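PDB 1W8S: fructose-bisphosphate aldolase class I from Thermoproteus tenax, which is an archaeal class I aldolase of the DeoC/LacD family, built on a TIM-barrel fold. Local coordinates for residues G204-E210 with R232-R237; G105-V109 with D138-V142. The protein carries 2 engineered substitutions. All coordinates share one frame; numbering follows the deposited sequence.

Contact 1 (G204-E210 with R232-R237); sequences GPKTKTE and RNVWQR. With FBP (1,6-di-O-phosphono-beta-D-fructofuranose), chain O.
Asn-233 and the loop 204-210 are joined by the amide of the asparagine. Its OD1 accepts a nearly straight hydrogen bond from the backbone N of Thr-207 at 2.9 Å. Its ND2 donates to Pro-205 O at 3.1 Å, approaching from above the plane of that carbonyl. Beside them lies the phosphate pocket at the C-terminal end of the TIM barrel, to which the loop after strand 199-202 and the short helix 232-235 that follows strand 227-230 contribute. Arg-232 spans both phosphates of FBP: its backbone N and NE converge on O1P, and NH2 reaches O3P (2.8 Å) and, on the second phosphate, O4P. A bend at chi3 (-85°) turns its guanidinium toward these oxygens, and Pro-205 N and Gly-204 C lie over one face of the group. Gly-204 N gives O3P a further bond of 2.7 Å. A water links Gly-204 O, Asn-233 N and ND2 to O2P of the same phosphate, so the asparagine also takes part in its second shell. Lys-177, Lys-179, His-25 and His-29 are among the other residues bonded to FBP.

Arg-237 holds Asn-233 side-on, NE to its backbone O and NH2 to OD1 (3.0 Å), which fixes the amide and leaves OD1 with two donors. Its guanidinium is sandwiched between aliphatic carbons, Lys-206 CG over one face and Glu-210 CG over the other. Glu-210 OE2 lies well out of the guanidinium plane, 4.0 Å from Arg-237 NH1, so no N-H points at it and any attraction is probably electrostatic; Asp-239 brings a like charge close to the same carboxylate. Lys-206 also runs across Gln-236, whose NE2 is bonded to Asp-33 O, and its NZ makes a weak bond of 3.2 Å to Gln-236 O.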
loop_
_atom_site.group_PDB
_atom_site.type_symbol
_atom_site.label_atom_id
_atom_site.label_comp_id
_atom_site.label_asym_id
_atom_site.label_seq_id
_atom_site.Cartn_x
_atom_site.Cartn_y
_atom_site.Cartn_z
ATOM N N GLY E 204 -0.849 -10.884 -32.113
ATOM C CA GLY E 204 -1.684 -11.974 -31.631
ATOM C C GLY E 204 -1.100 -13.367 -31.888
ATOM O O GLY E 204 -0.000 -13.491 -32.468
ATOM N N PRO E 205 -1.836 -14.416 -31.488
ATOM C CA PRO E 205 -1.432 -15.800 -31.752
ATOM C C PRO E 205 -1.145 -16.042 -33.214
ATOM O O PRO E 205 -1.782 -15.410 -34.065
ATOM C CB PRO E 205 -2.666 -16.631 -31.332
ATOM C CG PRO E 205 -3.306 -15.823 -30.307
ATOM C CD PRO E 205 -3.118 -14.364 -30.768
ATOM N N LYS E 206 -0.209 -16.951 -33.482
ATOM C CA LYS E 206 0.165 -17.348 -34.823
ATOM C C LYS E 206 -1.104 -17.760 -35.565
ATOM O O LYS E 206 -1.867 -18.581 -35.071
ATOM C CB LYS E 206 1.158 -18.525 -34.769
ATOM C CG LYS E 206 1.876 -18.848 -36.094
ATOM C CD LYS E 206 2.148 -20.365 -36.256
ATOM C CE LYS E 206 3.418 -20.820 -35.568
ATOM N NZ LYS E 206 3.951 -22.113 -36.148
ATOM N N THR E 207 -1.323 -17.180 -36.744
ATOM C CA THR E 207 -2.519 -17.473 -37.523
ATOM C C THR E 207 -2.311 -18.812 -38.198
ATOM O O THR E 207 -1.196 -19.312 -38.278
ATOM C CB THR E 207 -2.778 -16.389 -38.589
ATOM O OG1 THR E 207 -1.603 -16.204 -39.388
ATOM C CG2 THR E 207 -3.001 -15.044 -37.961
ATOM N N LYS E 208 -3.401 -19.370 -38.710
ATOM C CA LYS E 208 -3.369 -20.670 -39.371
ATOM C C LYS E 208 -2.521 -20.650 -40.642
ATOM O O LYS E 208 -1.771 -21.588 -40.917
ATOM C CB LYS E 208 -4.798 -21.099 -39.696
ATOM C CG LYS E 208 -5.666 -21.278 -38.457
ATOM C CD LYS E 208 -7.082 -20.666 -38.608
ATOM C CE LYS E 208 -8.162 -21.742 -38.463
ATOM N NZ LYS E 208 -8.216 -22.306 -37.075
ATOM N N THR E 209 -2.651 -19.587 -41.428
ATOM C CA THR E 209 -1.802 -19.402 -42.600
ATOM C C THR E 209 -1.147 -18.035 -42.551
ATOM O O THR E 209 -1.653 -17.107 -41.925
ATOM C CB THR E 209 -2.612 -19.488 -43.898
ATOM O OG1 THR E 209 -3.550 -18.407 -43.940
ATOM C CG2 THR E 209 -3.460 -20.764 -43.948
ATOM N N GLU E 210 -0.040 -17.910 -43.273
ATOM C CA GLU E 210 0.628 -16.625 -43.409
ATOM C C GLU E 210 -0.309 -15.630 -44.065
ATOM O O GLU E 210 -0.305 -14.459 -43.714
ATOM C CB GLU E 210 1.936 -16.780 -44.201
ATOM C CG GLU E 210 2.975 -17.501 -43.352
ATOM C CD GLU E 210 4.317 -17.673 -44.014
ATOM O OE1 GLU E 210 4.449 -17.418 -45.232
ATOM O OE2 GLU E 210 5.245 -18.077 -43.284
ATOM N N ARG E 232 4.825 -13.466 -32.248
ATOM C CA ARG E 232 4.628 -14.868 -32.630
ATOM C C ARG E 232 4.476 -15.075 -34.124
ATOM O O ARG E 232 5.033 -16.018 -34.683
ATOM C CB ARG E 232 3.419 -15.458 -31.900
ATOM C CG ARG E 232 3.637 -15.566 -30.376
ATOM C CD ARG E 232 2.362 -15.871 -29.616
ATOM N NE ARG E 232 1.674 -14.611 -29.372
ATOM C CZ ARG E 232 0.565 -14.492 -28.704
ATOM N NH1 ARG E 232 -0.013 -15.554 -28.175
ATOM N NH2 ARG E 232 0.028 -13.293 -28.558
ATOM N N ASN E 233 3.724 -14.200 -34.793
ATOM C CA ASN E 233 3.493 -14.378 -36.239
ATOM C C ASN E 233 4.745 -14.158 -37.094
ATOM O O ASN E 233 4.729 -14.448 -38.286
ATOM C CB ASN E 233 2.351 -13.495 -36.729
ATOM C CG ASN E 233 1.020 -14.149 -36.559
ATOM O OD1 ASN E 233 0.704 -15.120 -37.267
ATOM N ND2 ASN E 233 0.257 -13.697 -35.573
ATOM N N VAL E 234 5.818 -13.656 -36.493
ATOM C CA VAL E 234 7.136 -13.705 -37.100
ATOM C C VAL E 234 7.979 -14.848 -36.497
ATOM O O VAL E 234 8.300 -15.791 -37.192
ATOM C CB VAL E 234 7.862 -12.332 -37.030
ATOM C CG1 VAL E 234 9.303 -12.432 -37.528
ATOM C CG2 VAL E 234 7.107 -11.314 -37.887
ATOM N N TRP E 235 8.342 -14.781 -35.218
ATOM C CA TRP E 235 9.367 -15.718 -34.715
ATOM C C TRP E 235 8.899 -17.103 -34.304
ATOM O O TRP E 235 9.741 -17.967 -34.050
ATOM C CB TRP E 235 10.271 -15.094 -33.649
ATOM C CG TRP E 235 9.588 -14.427 -32.547
ATOM C CD1 TRP E 235 9.544 -13.092 -32.296
ATOM C CD2 TRP E 235 8.866 -15.055 -31.493
ATOM N NE1 TRP E 235 8.822 -12.845 -31.149
ATOM C CE2 TRP E 235 8.402 -14.038 -30.634
ATOM C CE3 TRP E 235 8.543 -16.380 -31.186
ATOM C CZ2 TRP E 235 7.627 -14.302 -29.524
ATOM C CZ3 TRP E 235 7.801 -16.630 -30.046
ATOM C CH2 TRP E 235 7.340 -15.609 -29.255
ATOM N N GLN E 236 7.590 -17.352 -34.270
ATOM C CA GLN E 236 7.114 -18.743 -34.146
ATOM C C GLN E 236 7.108 -19.486 -35.487
ATOM O O GLN E 236 6.757 -20.668 -35.518
ATOM C CB GLN E 236 5.707 -18.844 -33.540
ATOM C CG GLN E 236 5.656 -18.735 -32.036
ATOM C CD GLN E 236 4.320 -19.217 -31.442
ATOM O OE1 GLN E 236 3.241 -18.834 -31.903
ATOM N NE2 GLN E 236 4.408 -20.039 -30.406
ATOM N N ARG E 237 7.459 -18.799 -36.582
ATOM C CA ARG E 237 7.575 -19.432 -37.901
ATOM C C ARG E 237 9.000 -19.878 -38.193
ATOM O O ARG E 237 9.941 -19.151 -37.938
ATOM C CB ARG E 237 7.112 -18.479 -38.994
ATOM C CG ARG E 237 5.719 -17.989 -38.763
ATOM C CD ARG E 237 5.193 -17.084 -39.847
ATOM N NE ARG E 237 3.806 -16.678 -39.580
ATOM C CZ ARG E 237 2.768 -17.490 -39.677
ATOM N NH1 ARG E 237 2.938 -18.745 -40.050
ATOM N NH2 ARG E 237 1.541 -17.047 -39.399
HETATM P P1 FBP O . 2.369 -10.992 -30.477
HETATM O O1P FBP O . 3.061 -12.289 -30.322
HETATM O O2P FBP O . 2.360 -10.411 -31.923
HETATM O O3P FBP O . 0.911 -11.014 -30.005
HETATM O O1 FBP O . 3.172 -9.949 -29.577
HETATM C C1 FBP O . 2.704 -8.630 -29.397
HETATM C C2 FBP O . 2.243 -8.456 -27.942
HETATM O O2 FBP O . 1.687 -7.135 -27.756
HETATM C C3 FBP O . 3.349 -8.687 -26.904
HETATM O O3 FBP O . 4.245 -7.601 -26.732
HETATM C C4 FBP O . 2.512 -8.985 -25.660
HETATM O O4 FBP O . 3.177 -9.720 -24.647
HETATM C C5 FBP O . 1.386 -9.822 -26.250
HETATM O O5 FBP O . 1.207 -9.381 -27.607
HETATM C C6 FBP O . 0.110 -9.654 -25.433
HETATM O O6 FBP O . -0.937 -10.365 -26.068
HETATM P P2 FBP O . -1.781 -11.496 -25.274
HETATM O O4P FBP O . -2.089 -12.582 -26.278
HETATM O O5P FBP O . -0.988 -11.967 -24.053
HETATM O O6P FBP O . -3.166 -10.953 -24.878
HETATM O O HOH W 1 2.043 -12.177 -33.603
HETATM O O HOH W 2 0.768 -18.606 -31.279
#

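Contact 2 (G105-V109 with D138-V142); sequences GASAV and DLPLV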
loop_
_atom_site.group_PDB
_atom_site.type_symbol
_atom_site.label_atom_id
_atom_site.label_comp_id
_atom_site.label_asym_id
_atom_site.label_seq_id
_atom_site.Cartn_x
_atom_site.Cartn_y
_atom_site.Cartn_z
ATOM N N GLY E 105 19.804 1.682 -22.841
ATOM C CA GLY E 105 19.870 2.062 -24.232
ATOM C C GLY E 105 18.530 2.180 -24.921
ATOM O O GLY E 105 18.466 2.232 -26.147
ATOM N N ALA E 106 17.470 2.240 -24.141
ATOM C CA ALA E 106 16.114 2.374 -24.674
ATOM C C ALA E 106 15.932 3.694 -25.391
ATOM O O ALA E 106 16.449 4.699 -24.945
ATOM C CB ALA E 106 15.097 2.266 -23.544
ATOM N N SER E 107 15.194 3.670 -26.506
ATOM C CA SER E 107 14.712 4.868 -27.202
ATOM C C SER E 107 13.255 5.172 -26.914
ATOM O O SER E 107 12.744 6.224 -27.295
ATOM C CB SER E 107 14.815 4.680 -28.716
ATOM O OG SER E 107 16.153 4.625 -29.102
ATOM N N ALA E 108 12.568 4.220 -26.310
ATOM C CA ALA E 108 11.229 4.424 -25.764
ATOM C C ALA E 108 10.981 3.415 -24.650
ATOM O O ALA E 108 11.763 2.460 -24.448
ATOM C CB ALA E 108 10.194 4.259 -26.842
ATOM N N VAL E 109 9.895 3.635 -23.926
ATOM C CA VAL E 109 9.439 2.708 -22.901
ATOM C C VAL E 109 8.020 2.281 -23.176
ATOM O O VAL E 109 7.212 3.029 -23.760
ATOM C CB VAL E 109 9.556 3.258 -21.458
ATOM C CG1 VAL E 109 11.031 3.372 -21.046
ATOM C CG2 VAL E 109 8.835 4.581 -21.298
ATOM N N ASP E 138 12.770 12.455 -21.604
ATOM C CA ASP E 138 12.458 12.624 -23.048
ATOM C C ASP E 138 12.504 11.275 -23.784
ATOM O O ASP E 138 13.125 11.162 -24.840
ATOM C CB ASP E 138 13.445 13.637 -23.667
ATOM C CG ASP E 138 12.870 14.373 -24.877
ATOM O OD1 ASP E 138 11.726 14.893 -24.823
ATOM O OD2 ASP E 138 13.512 14.470 -25.931
ATOM N N LEU E 139 11.876 10.255 -23.199
ATOM C CA LEU E 139 11.693 8.939 -23.817
ATOM C C LEU E 139 10.204 8.782 -24.112
ATOM O O LEU E 139 9.412 8.872 -23.178
ATOM C CB LEU E 139 12.123 7.850 -22.832
ATOM C CG LEU E 139 13.178 6.856 -23.287
ATOM C CD1 LEU E 139 14.339 7.550 -23.939
ATOM C CD2 LEU E 139 13.626 5.983 -22.148
ATOM N N PRO E 140 9.797 8.559 -25.372
ATOM C CA PRO E 140 8.385 8.302 -25.675
ATOM C C PRO E 140 7.809 7.130 -24.899
ATOM O O PRO E 140 8.494 6.164 -24.704
ATOM C CB PRO E 140 8.400 7.982 -27.166
ATOM C CG PRO E 140 9.628 8.656 -27.674
ATOM C CD PRO E 140 10.629 8.539 -26.588
ATOM N N LEU E 141 6.556 7.262 -24.455
ATOM C CA LEU E 141 5.817 6.229 -23.767
ATOM C C LEU E 141 4.853 5.548 -24.703
ATOM O O LEU E 141 3.994 6.212 -25.295
ATOM C CB LEU E 141 5.044 6.866 -22.617
ATOM C CG LEU E 141 4.075 5.993 -21.843
ATOM C CD1 LEU E 141 4.824 4.891 -21.143
ATOM C CD2 LEU E 141 3.264 6.892 -20.887
ATOM N N VAL E 142 5.002 4.232 -24.830
ATOM C CA VAL E 142 4.070 3.388 -25.579
ATOM C C VAL E 142 3.198 2.687 -24.557
ATOM O O VAL E 142 3.717 1.921 -23.721
ATOM C CB VAL E 142 4.792 2.330 -26.456
ATOM C CG1 VAL E 142 3.742 1.572 -27.357
ATOM C CG2 VAL E 142 5.895 2.951 -27.253
#
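Val-109 pairs with Leu-141 in parallel register through two backbone hydrogen bonds. Its N donates to Pro-140 O at 3.0 Å, and its O accepts from Val-142 N at 2.7 Å; both are nearly straight, and each donor lies close to the line of the carbonyl it meets. A CA-H...O contact from Leu-141 to Val-109 O supplements them.

Two of the apolar contacts involve Leu-139, which turns into the other segment just before strand 141-145 begins. Its CD2 meets Val-109 CG1 at 3.8 Å, the two side chains crossing at about a right angle, and also approaches Ala-106 CB. With chi1 at -69°, Val-109 sets CG1 toward Leu-139 and leaves CG2 to face Leu-141 CD1 at 4.0 Å. Separately, Pro-140 packs its CB against Ala-108 CB.

Side-chain carbons also approach backbone oxygens: Leu-139 CD1 rests near those of Ala-106 and Ser-107, and Pro-140 CD lies 3.2 Å from Ser-107 O.

Helix 98-103 touches Val-109 and Leu-139, whereas helix 120-137 packs on Leu-141. Neighbouring parallel strands joined through helix 120-137 form a beta-alpha-beta unit of the TIM barrel.

Both contacts belong to one parallel barrel but lie on opposite sides of the chain's centre, their own centres about 27 Å apart and their nearest atoms about 14 Å apart. Contact 2 comes first along the chain and is complete before contact 1 opens; strand 175-179, paired with 141-145 on one side and 199-202 on the other, lies between them in the sheet. Contact 2 joins the starts of two neighbouring strands, 108-113 and 141-145, in the barrel framework, whereas contact 1 brings together the segments following strands 199-202 and 227-230. The division is that of a TIM barrel: strand pairing builds the scaffold, and residues at and just beyond the C-terminal strand ends, Gly-204 and Arg-232 among them, line the ligand pocket.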